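Local coordinates for protein CRISPR-associated endonuclease Cas9 (Campylobacter jejuni subsp. jejuni serotype O:2, PDB 5X2H) that is an RNA-guided endonuclease of bacterial antiviral defence that uses its HNH and RuvC-like domains to cut the two strands of invading DNA, at residues F737-Q748 with L808-V816. Sequence-based numbering, arbitrary orientation.
Sequences FSLYKDSLILIQ and LKVFEKYIV. With nucleotides of chain B; nucleotides of chain D.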
ATOM      1  N   PHE A 737     -16.794  21.255  22.128  1.00 40.70           N
ATOM      2  CA  PHE A 737     -16.539  20.791  20.770  1.00 40.75           C
ATOM      3  C   PHE A 737     -15.466  19.713  20.824  1.00 42.20           C
ATOM      4  O   PHE A 737     -14.788  19.529  21.839  1.00 41.55           O
ATOM      5  CB  PHE A 737     -16.114  21.936  19.848  1.00 40.72           C
ATOM      6  CG  PHE A 737     -15.150  22.901  20.481  1.00 41.06           C
ATOM      7  CD1 PHE A 737     -13.808  22.593  20.590  1.00 38.83           C
ATOM      8  CD2 PHE A 737     -15.593  24.122  20.962  1.00 41.53           C
ATOM      9  CE1 PHE A 737     -12.923  23.481  21.168  1.00 40.05           C
ATOM     10  CE2 PHE A 737     -14.715  25.014  21.540  1.00 42.44           C
ATOM     11  CZ  PHE A 737     -13.379  24.695  21.643  1.00 42.91           C
ATOM     12  N   SER A 738     -15.326  18.996  19.712  1.00 38.81           N
ATOM     13  CA  SER A 738     -14.284  17.996  19.536  1.00 37.40           C
ATOM     14  C   SER A 738     -13.225  18.547  18.595  1.00 37.64           C
ATOM     15  O   SER A 738     -13.556  19.126  17.554  1.00 39.47           O
ATOM     16  CB  SER A 738     -14.857  16.692  18.980  1.00 36.72           C
ATOM     17  OG  SER A 738     -15.808  16.135  19.870  1.00 42.11           O
ATOM     18  N   LEU A 739     -11.959  18.371  18.960  1.00 33.23           N
ATOM     19  CA  LEU A 739     -10.845  18.819  18.140  1.00 32.27           C
ATOM     20  C   LEU A 739     -10.121  17.621  17.544  1.00 36.33           C
ATOM     21  O   LEU A 739      -9.902  16.612  18.219  1.00 37.33           O
ATOM     22  CB  LEU A 739      -9.861  19.665  18.951  1.00 31.73           C
ATOM     23  CG  LEU A 739     -10.409  20.954  19.558  1.00 33.79           C
ATOM     24  CD1 LEU A 739      -9.299  21.724  20.250  1.00 31.54           C
ATOM     25  CD2 LEU A 739     -11.085  21.804  18.485  1.00 36.75           C
ATOM     26  N   TYR A 740      -9.767  17.744  16.271  1.00 36.41           N
ATOM     27  CA  TYR A 740      -8.934  16.788  15.564  1.00 35.97           C
ATOM     28  C   TYR A 740      -7.700  17.524  15.070  1.00 34.75           C
ATOM     29  O   TYR A 740      -7.647  18.757  15.077  1.00 36.13           O
ATOM     30  CB  TYR A 740      -9.688  16.147  14.387  1.00 36.18           C
ATOM     31  CG  TYR A 740     -11.061  15.619  14.743  1.00 33.79           C
ATOM     32  CD1 TYR A 740     -12.158  16.468  14.808  1.00 37.05           C
ATOM     33  CD2 TYR A 740     -11.261  14.269  15.003  1.00 35.27           C
ATOM     34  CE1 TYR A 740     -13.418  15.991  15.133  1.00 39.38           C
ATOM     35  CE2 TYR A 740     -12.518  13.780  15.328  1.00 39.20           C
ATOM     36  CZ  TYR A 740     -13.593  14.646  15.391  1.00 42.78           C
ATOM     37  OH  TYR A 740     -14.844  14.170  15.712  1.00 44.52           O
ATOM     38  N   LYS A 741      -6.700  16.760  14.640  1.00 30.11           N
ATOM     39  CA  LYS A 741      -5.502  17.369  14.079  1.00 31.56           C
ATOM     40  C   LYS A 741      -5.873  18.297  12.930  1.00 36.45           C
ATOM     41  O   LYS A 741      -6.640  17.925  12.036  1.00 41.06           O
ATOM     42  CB  LYS A 741      -4.528  16.289  13.609  1.00 30.56           C
ATOM     43  CG  LYS A 741      -3.850  15.550  14.757  1.00 31.51           C
ATOM     44  CD  LYS A 741      -2.837  14.530  14.263  1.00 31.72           C
ATOM     45  CE  LYS A 741      -2.092  13.895  15.426  1.00 33.11           C
ATOM     46  NZ  LYS A 741      -3.021  13.289  16.424  1.00 32.72           N
ATOM     47  N   ASP A 742      -5.339  19.519  12.982  1.00 35.65           N
ATOM     48  CA  ASP A 742      -5.574  20.590  12.014  1.00 37.69           C
ATOM     49  C   ASP A 742      -6.986  21.162  12.081  1.00 38.64           C
ATOM     50  O   ASP A 742      -7.448  21.783  11.118  1.00 34.96           O
ATOM     51  CB  ASP A 742      -5.253  20.144  10.583  1.00 40.58           C
ATOM     52  CG  ASP A 742      -3.764  20.026  10.338  1.00 45.60           C
ATOM     53  OD1 ASP A 742      -2.994  20.752  11.005  1.00 46.20           O
ATOM     54  OD2 ASP A 742      -3.363  19.209   9.485  1.00 46.54           O
ATOM     55  N   SER A 743      -7.685  20.983  13.200  1.00 37.69           N
ATOM     56  CA  SER A 743      -8.899  21.750  13.437  1.00 38.49           C
ATOM     57  C   SER A 743      -8.550  23.222  13.598  1.00 40.24           C
ATOM     58  O   SER A 743      -7.500  23.571  14.144  1.00 39.04           O
ATOM     59  CB  SER A 743      -9.623  21.252  14.688  1.00 36.68           C
ATOM     60  OG  SER A 743     -10.248  20.004  14.464  1.00 41.10           O
ATOM     61  N   LEU A 744      -9.437  24.091  13.118  1.00 37.47           N
ATOM     62  CA  LEU A 744      -9.243  25.529  13.237  1.00 40.07           C
ATOM     63  C   LEU A 744      -9.895  26.040  14.515  1.00 40.56           C
ATOM     64  O   LEU A 744     -11.092  25.826  14.738  1.00 40.95           O
ATOM     65  CB  LEU A 744      -9.828  26.262  12.032  1.00 42.50           C
ATOM     66  CG  LEU A 744      -9.649  27.778  12.095  1.00 41.90           C
ATOM     67  CD1 LEU A 744      -8.172  28.127  12.034  1.00 39.80           C
ATOM     68  CD2 LEU A 744     -10.427  28.472  10.983  1.00 45.31           C
ATOM     69  N   ILE A 745      -9.111  26.726  15.346  1.00 39.31           N
ATOM     70  CA  ILE A 745      -9.605  27.248  16.610  1.00 40.00           C
ATOM     71  C   ILE A 745      -9.193  28.706  16.758  1.00 43.51           C
ATOM     72  O   ILE A 745      -8.224  29.173  16.157  1.00 44.41           O
ATOM     73  CB  ILE A 745      -9.106  26.425  17.818  1.00 37.37           C
ATOM     74  CG1 ILE A 745      -7.585  26.536  17.949  1.00 39.64           C
ATOM     75  CG2 ILE A 745      -9.538  24.964  17.684  1.00 31.86           C
ATOM     76  CD1 ILE A 745      -7.003  25.762  19.118  1.00 39.40           C
ATOM     77  N   LEU A 746      -9.960  29.424  17.573  1.00 46.32           N
ATOM     78  CA  LEU A 746      -9.680  30.806  17.939  1.00 45.20           C
ATOM     79  C   LEU A 746      -9.388  30.838  19.431  1.00 45.36           C
ATOM     80  O   LEU A 746     -10.251  30.478  20.239  1.00 46.41           O
ATOM     81  CB  LEU A 746     -10.864  31.713  17.603  1.00 45.47           C
ATOM     82  CG  LEU A 746     -10.728  33.190  17.969  1.00 49.36           C
ATOM     83  CD1 LEU A 746      -9.931  33.934  16.905  1.00 51.42           C
ATOM     84  CD2 LEU A 746     -12.097  33.815  18.166  1.00 51.80           C
ATOM     85  N   ILE A 747      -8.175  31.253  19.798  1.00 44.10           N
ATOM     86  CA  ILE A 747      -7.752  31.223  21.191  1.00 45.98           C
ATOM     87  C   ILE A 747      -7.188  32.576  21.595  1.00 46.22           C
ATOM     88  O   ILE A 747      -6.721  33.361  20.767  1.00 48.71           O
ATOM     89  CB  ILE A 747      -6.713  30.117  21.474  1.00 45.06           C
ATOM     90  CG1 ILE A 747      -5.455  30.331  20.633  1.00 45.98           C
ATOM     91  CG2 ILE A 747      -7.307  28.748  21.221  1.00 46.44           C
ATOM     92  CD1 ILE A 747      -4.342  29.366  20.973  1.00 48.03           C
ATOM     93  N   GLN A 748      -7.229  32.831  22.902  1.00 43.21           N
ATOM     94  CA  GLN A 748      -6.656  34.039  23.479  1.00 45.89           C
ATOM     95  C   GLN A 748      -6.281  33.753  24.925  1.00 49.37           C
ATOM     96  O   GLN A 748      -7.113  33.267  25.698  1.00 48.86           O
ATOM     97  CB  GLN A 748      -7.640  35.213  23.405  1.00 45.18           C
ATOM     98  CG  GLN A 748      -7.084  36.522  23.947  1.00 47.32           C
ATOM     99  CD  GLN A 748      -8.115  37.638  23.945  1.00 54.61           C
ATOM    100  OE1 GLN A 748      -9.286  37.416  23.634  1.00 58.07           O
ATOM    101  NE2 GLN A 748      -7.683  38.846  24.291  1.00 54.53           N
ATOM    102  N   LEU A 808      -7.683  29.653  29.495  1.00 39.33           N
ATOM    103  CA  LEU A 808      -7.801  30.408  28.256  1.00 41.62           C
ATOM    104  C   LEU A 808      -8.980  31.368  28.335  1.00 45.19           C
ATOM    105  O   LEU A 808     -10.065  31.009  28.803  1.00 47.00           O
ATOM    106  CB  LEU A 808      -7.971  29.462  27.067  1.00 36.61           C
ATOM    107  CG  LEU A 808      -6.715  28.768  26.533  1.00 37.02           C
ATOM    108  CD1 LEU A 808      -7.070  27.789  25.409  1.00 34.65           C
ATOM    109  CD2 LEU A 808      -5.713  29.798  26.049  1.00 36.34           C
ATOM    110  N   LYS A 809      -8.758  32.605  27.885  1.00 42.54           N
ATOM    111  CA  LYS A 809      -9.832  33.591  27.893  1.00 46.12           C
ATOM    112  C   LYS A 809     -10.816  33.338  26.757  1.00 44.38           C
ATOM    113  O   LYS A 809     -12.027  33.526  26.924  1.00 43.68           O
ATOM    114  CB  LYS A 809      -9.241  34.999  27.811  1.00 46.55           C
ATOM    115  CG  LYS A 809     -10.272  36.102  27.721  1.00 52.70           C
ATOM    116  CD  LYS A 809      -9.612  37.476  27.718  1.00 58.11           C
ATOM    117  CE  LYS A 809     -10.639  38.578  27.531  1.00 61.74           C
ATOM    118  NZ  LYS A 809     -10.021  39.932  27.621  1.00 69.65           N
ATOM    119  N   VAL A 810     -10.317  32.905  25.600  1.00 42.65           N
ATOM    120  CA  VAL A 810     -11.142  32.556  24.448  1.00 44.52           C
ATOM    121  C   VAL A 810     -10.692  31.193  23.939  1.00 43.48           C
ATOM    122  O   VAL A 810      -9.489  30.942  23.805  1.00 42.64           O
ATOM    123  CB  VAL A 810     -11.047  33.613  23.330  1.00 43.40           C
ATOM    124  CG1 VAL A 810     -11.735  33.120  22.061  1.00 42.04           C
ATOM    125  CG2 VAL A 810     -11.653  34.928  23.790  1.00 43.14           C
ATOM    126  N   PHE A 811     -11.654  30.310  23.670  1.00 41.86           N
ATOM    127  CA  PHE A 811     -11.355  28.966  23.169  1.00 40.77           C
ATOM    128  C   PHE A 811     -12.583  28.516  22.375  1.00 41.53           C
ATOM    129  O   PHE A 811     -13.523  27.946  22.935  1.00 39.93           O
ATOM    130  CB  PHE A 811     -11.027  28.009  24.307  1.00 40.99           C
ATOM    131  CG  PHE A 811     -10.342  26.745  23.868  1.00 39.27           C
ATOM    132  CD1 PHE A 811      -9.959  26.567  22.549  1.00 39.07           C
ATOM    133  CD2 PHE A 811     -10.088  25.728  24.774  1.00 41.19           C
ATOM    134  CE1 PHE A 811      -9.330  25.399  22.143  1.00 41.01           C
ATOM    135  CE2 PHE A 811      -9.458  24.557  24.375  1.00 39.76           C
ATOM    136  CZ  PHE A 811      -9.078  24.395  23.057  1.00 38.26           C
ATOM    137  N   GLU A 812     -12.563  28.791  21.069  1.00 45.51           N
ATOM    138  CA  GLU A 812     -13.705  28.569  20.194  1.00 47.97           C
ATOM    139  C   GLU A 812     -13.271  27.783  18.965  1.00 44.72           C
ATOM    140  O   GLU A 812     -12.141  27.916  18.492  1.00 47.49           O
ATOM    141  CB  GLU A 812     -14.339  29.896  19.753  1.00 56.38           C
ATOM    142  CG  GLU A 812     -14.671  30.856  20.889  1.00 65.05           C
ATOM    143  CD  GLU A 812     -16.082  30.682  21.416  1.00 70.18           C
ATOM    144  OE1 GLU A 812     -16.916  30.075  20.709  1.00 71.95           O
ATOM    145  OE2 GLU A 812     -16.359  31.156  22.539  1.00 71.78           O
ATOM    146  N   LYS A 813     -14.186  26.972  18.439  1.00 40.55           N
ATOM    147  CA  LYS A 813     -13.913  26.150  17.268  1.00 41.77           C
ATOM    148  C   LYS A 813     -14.474  26.813  16.017  1.00 42.11           C
ATOM    149  O   LYS A 813     -15.575  27.369  16.036  1.00 42.40           O
ATOM    150  CB  LYS A 813     -14.506  24.745  17.426  1.00 41.26           C
ATOM    151  CG  LYS A 813     -14.217  23.811  16.248  1.00 41.81           C
ATOM    152  CD  LYS A 813     -14.902  22.458  16.401  1.00 37.57           C
ATOM    153  CE  LYS A 813     -14.475  21.504  15.293  1.00 44.13           C
ATOM    154  NZ  LYS A 813     -15.110  20.158  15.419  1.00 47.15           N
ATOM    155  N   TYR A 814     -13.701  26.762  14.936  1.00 42.14           N
ATOM    156  CA  TYR A 814     -14.115  27.268  13.635  1.00 42.48           C
ATOM    157  C   TYR A 814     -13.916  26.179  12.588  1.00 43.34           C
ATOM    158  O   TYR A 814     -13.374  25.105  12.868  1.00 37.88           O
ATOM    159  CB  TYR A 814     -13.336  28.532  13.251  1.00 41.27           C
ATOM    160  CG  TYR A 814     -13.836  29.788  13.927  1.00 45.33           C
ATOM    161  CD1 TYR A 814     -13.659  29.986  15.291  1.00 46.31           C
ATOM    162  CD2 TYR A 814     -14.477  30.780  13.198  1.00 47.47           C
ATOM    163  CE1 TYR A 814     -14.117  31.137  15.910  1.00 47.45           C
ATOM    164  CE2 TYR A 814     -14.936  31.931  13.807  1.00 46.93           C
ATOM    165  CZ  TYR A 814     -14.756  32.105  15.161  1.00 49.18           C
ATOM    166  OH  TYR A 814     -15.213  33.253  15.768  1.00 53.59           O
ATOM    167  N   ILE A 815     -14.361  26.468  11.367  1.00 45.47           N
ATOM    168  CA  ILE A 815     -14.310  25.523  10.258  1.00 46.32           C
ATOM    169  C   ILE A 815     -13.754  26.238   9.033  1.00 47.04           C
ATOM    170  O   ILE A 815     -14.209  27.336   8.691  1.00 51.27           O
ATOM    171  CB  ILE A 815     -15.701  24.934   9.952  1.00 48.04           C
ATOM    172  CG1 ILE A 815     -16.219  24.128  11.145  1.00 45.86           C
ATOM    173  CG2 ILE A 815     -15.659  24.073   8.698  1.00 45.82           C
ATOM    174  CD1 ILE A 815     -15.385  22.912  11.461  1.00 45.25           C
ATOM    175  N   VAL A 816     -12.775  25.620   8.375  1.00 45.10           N
ATOM    176  CA  VAL A 816     -12.192  26.144   7.145  1.00 51.34           C
ATOM    177  C   VAL A 816     -12.795  25.403   5.961  1.00 50.70           C
ATOM    178  O   VAL A 816     -12.890  24.169   5.973  1.00 46.44           O
ATOM    179  CB  VAL A 816     -10.660  25.996   7.134  1.00 55.81           C
ATOM    180  CG1 VAL A 816     -10.025  27.086   6.277  1.00 57.12           C
ATOM    181  CG2 VAL A 816     -10.107  26.010   8.532  1.00 61.08           C
TER
ATOM    182  P     C B  77     -17.279  24.227   4.707  1.00 55.67           P
ATOM    183  OP1   C B  77     -17.042  25.622   5.159  1.00 54.45           O
ATOM    184  OP2   C B  77     -16.916  23.853   3.316  1.00 55.90           O
ATOM    185  O5'   C B  77     -16.491  23.238   5.668  1.00 54.65           O
ATOM    186  C5'   C B  77     -16.068  21.961   5.216  1.00 50.48           C
ATOM    187  C4'   C B  77     -15.584  21.134   6.374  1.00 51.70           C
ATOM    188  O4'   C B  77     -16.641  21.004   7.348  1.00 53.65           O
ATOM    189  C3'   C B  77     -15.171  19.703   6.068  1.00 51.02           C
ATOM    190  O3'   C B  77     -13.834  19.647   5.601  1.00 48.51           O
ATOM    191  C2'   C B  77     -15.362  18.992   7.407  1.00 52.00           C
ATOM    192  O2'   C B  77     -14.205  19.139   8.216  1.00 50.40           O
ATOM    193  C1'   C B  77     -16.500  19.794   8.050  1.00 54.46           C
ATOM    194  N1    C B  77     -17.804  19.095   8.076  1.00 52.99           N
ATOM    195  C2    C B  77     -18.039  18.183   9.106  1.00 52.63           C
ATOM    196  O2    C B  77     -17.139  17.967   9.933  1.00 53.36           O
ATOM    197  N3    C B  77     -19.232  17.553   9.169  1.00 51.40           N
ATOM    198  C4    C B  77     -20.171  17.820   8.263  1.00 52.02           C
ATOM    199  N4    C B  77     -21.331  17.168   8.368  1.00 53.87           N
ATOM    200  C5    C B  77     -19.962  18.755   7.205  1.00 50.08           C
ATOM    201  C6    C B  77     -18.776  19.372   7.156  1.00 50.73           C
TER
ATOM    202  P    DA D   3      -0.499  12.462  19.161  1.00 32.68           P
ATOM    203  OP1  DA D   3      -1.513  11.905  18.240  1.00 32.55           O
ATOM    204  OP2  DA D   3      -0.606  13.871  19.600  1.00 32.67           O
ATOM    205  O5'  DA D   3      -0.405  11.552  20.472  1.00 33.89           O
ATOM    206  C5'  DA D   3      -0.075  10.165  20.347  1.00 32.21           C
ATOM    207  C4'  DA D   3       0.848   9.711  21.470  1.00 32.04           C
ATOM    208  O4'  DA D   3       2.219  10.090  21.171  1.00 32.65           O
ATOM    209  C3'  DA D   3       0.526  10.289  22.850  1.00 30.64           C
ATOM    210  O3'  DA D   3       0.584   9.262  23.823  1.00 29.65           O
ATOM    211  C2'  DA D   3       1.616  11.343  23.062  1.00 31.38           C
ATOM    212  C1'  DA D   3       2.785  10.755  22.282  1.00 35.21           C
ATOM    213  N9   DA D   3       3.726  11.762  21.786  1.00 36.49           N
ATOM    214  C8   DA D   3       3.436  12.860  21.020  1.00 35.35           C
ATOM    215  N7   DA D   3       4.487  13.587  20.715  1.00 34.58           N
ATOM    216  C5   DA D   3       5.540  12.923  21.323  1.00 35.06           C
ATOM    217  C6   DA D   3       6.924  13.187  21.383  1.00 35.81           C
ATOM    218  N6   DA D   3       7.500  14.239  20.793  1.00 34.09           N
ATOM    219  N1   DA D   3       7.696  12.325  22.076  1.00 34.61           N
ATOM    220  C2   DA D   3       7.116  11.275  22.667  1.00 33.16           C
ATOM    221  N3   DA D   3       5.831  10.923  22.682  1.00 32.12           N
ATOM    222  C4   DA D   3       5.089  11.795  21.984  1.00 34.04           C
TER
ATOM    223  P     A B  76     -23.462  20.589   5.199  1.00 69.57           P
ATOM    224  OP1   A B  76     -23.819  20.113   6.560  1.00 72.63           O
ATOM    225  OP2   A B  76     -24.518  20.744   4.167  1.00 72.15           O
ATOM    226  O5'   A B  76     -22.717  21.986   5.359  1.00 65.54           O
ATOM    227  C5'   A B  76     -21.365  22.044   5.788  1.00 59.52           C
ATOM    228  C4'   A B  76     -20.930  23.464   6.041  1.00 57.23           C
ATOM    229  O4'   A B  76     -21.493  23.933   7.286  1.00 58.11           O
ATOM    230  C3'   A B  76     -19.432  23.692   6.182  1.00 54.22           C
ATOM    231  O3'   A B  76     -18.827  23.826   4.902  1.00 52.80           O
ATOM    232  C2'   A B  76     -19.342  24.949   7.057  1.00 57.78           C
ATOM    233  O2'   A B  76     -19.348  26.128   6.264  1.00 53.90           O
ATOM    234  C1'   A B  76     -20.646  24.895   7.867  1.00 60.06           C
ATOM    235  N9    A B  76     -20.466  24.579   9.298  1.00 61.43           N
ATOM    236  C8    A B  76     -20.796  25.408  10.344  1.00 62.68           C
ATOM    237  N7    A B  76     -20.559  24.898  11.525  1.00 63.22           N
ATOM    238  C5    A B  76     -20.045  23.640  11.241  1.00 60.42           C
ATOM    239  C6    A B  76     -19.597  22.600  12.071  1.00 59.32           C
ATOM    240  N6    A B  76     -19.596  22.670  13.404  1.00 61.18           N
ATOM    241  N1    A B  76     -19.145  21.475  11.480  1.00 57.61           N
ATOM    242  C2    A B  76     -19.146  21.406  10.143  1.00 57.29           C
ATOM    243  N3    A B  76     -19.541  22.317   9.255  1.00 59.87           N
ATOM    244  C4    A B  76     -19.986  23.425   9.873  1.00 59.92           C
TER
HETATM  245  O   HOH W   1     -17.488  19.366  17.841  1.00 36.15           O
HETATM  246  O   HOH W   2     -12.132  22.868  12.244  1.00 37.65           O
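Phe-737 drives its ring edge into one face of Phe-811, a T-shaped pair with planes at 82° and centroids 5.4 Å apart, while Leu-808 CD1 lies over the opposite face. With CG anti to the backbone N (chi1 -164°), the Phe-811 ring leans over the neighbouring strand 744-748, against Ile-747 CG2 and Ile-745 CD1, and meets Leu-739 CD1 of strand 733-740. On the other side of the sheet, Leu-746 CB packs 3.7 Å from Tyr-814 CE1, the two side chains lying side by side; Phe-757 meets the tyrosine ring edge-to-face. Strands 744-748 and 810-816 are antiparallel neighbours in the PAM-interacting C-terminal domain, and a type II beta turn from Tyr-740 to Ser-743 links strand 744-748 to strand 733-740 of another sheet. A classic beta bulge ends the pairing: Lys-809 and Val-810 both face Gln-748, whose O accepts from Lys-809 N (2.8 Å) and Val-810 N (3.2 Å). Lys-813 ties the two sheets together. Its CB sits over the face of Phe-737, 3.8 Å from the ring centroid, and its extended chain carries NZ to Ser-738 O (2.8 Å), nearly in line with the carbonyl. Nucleic acid lies at two separate places: Ile-815 packs on A76 and C77 of chain B, and beyond the turn Lys-741 NZ donates a hydrogen bond to OP1 of DA3 of chain D (2.7 Å).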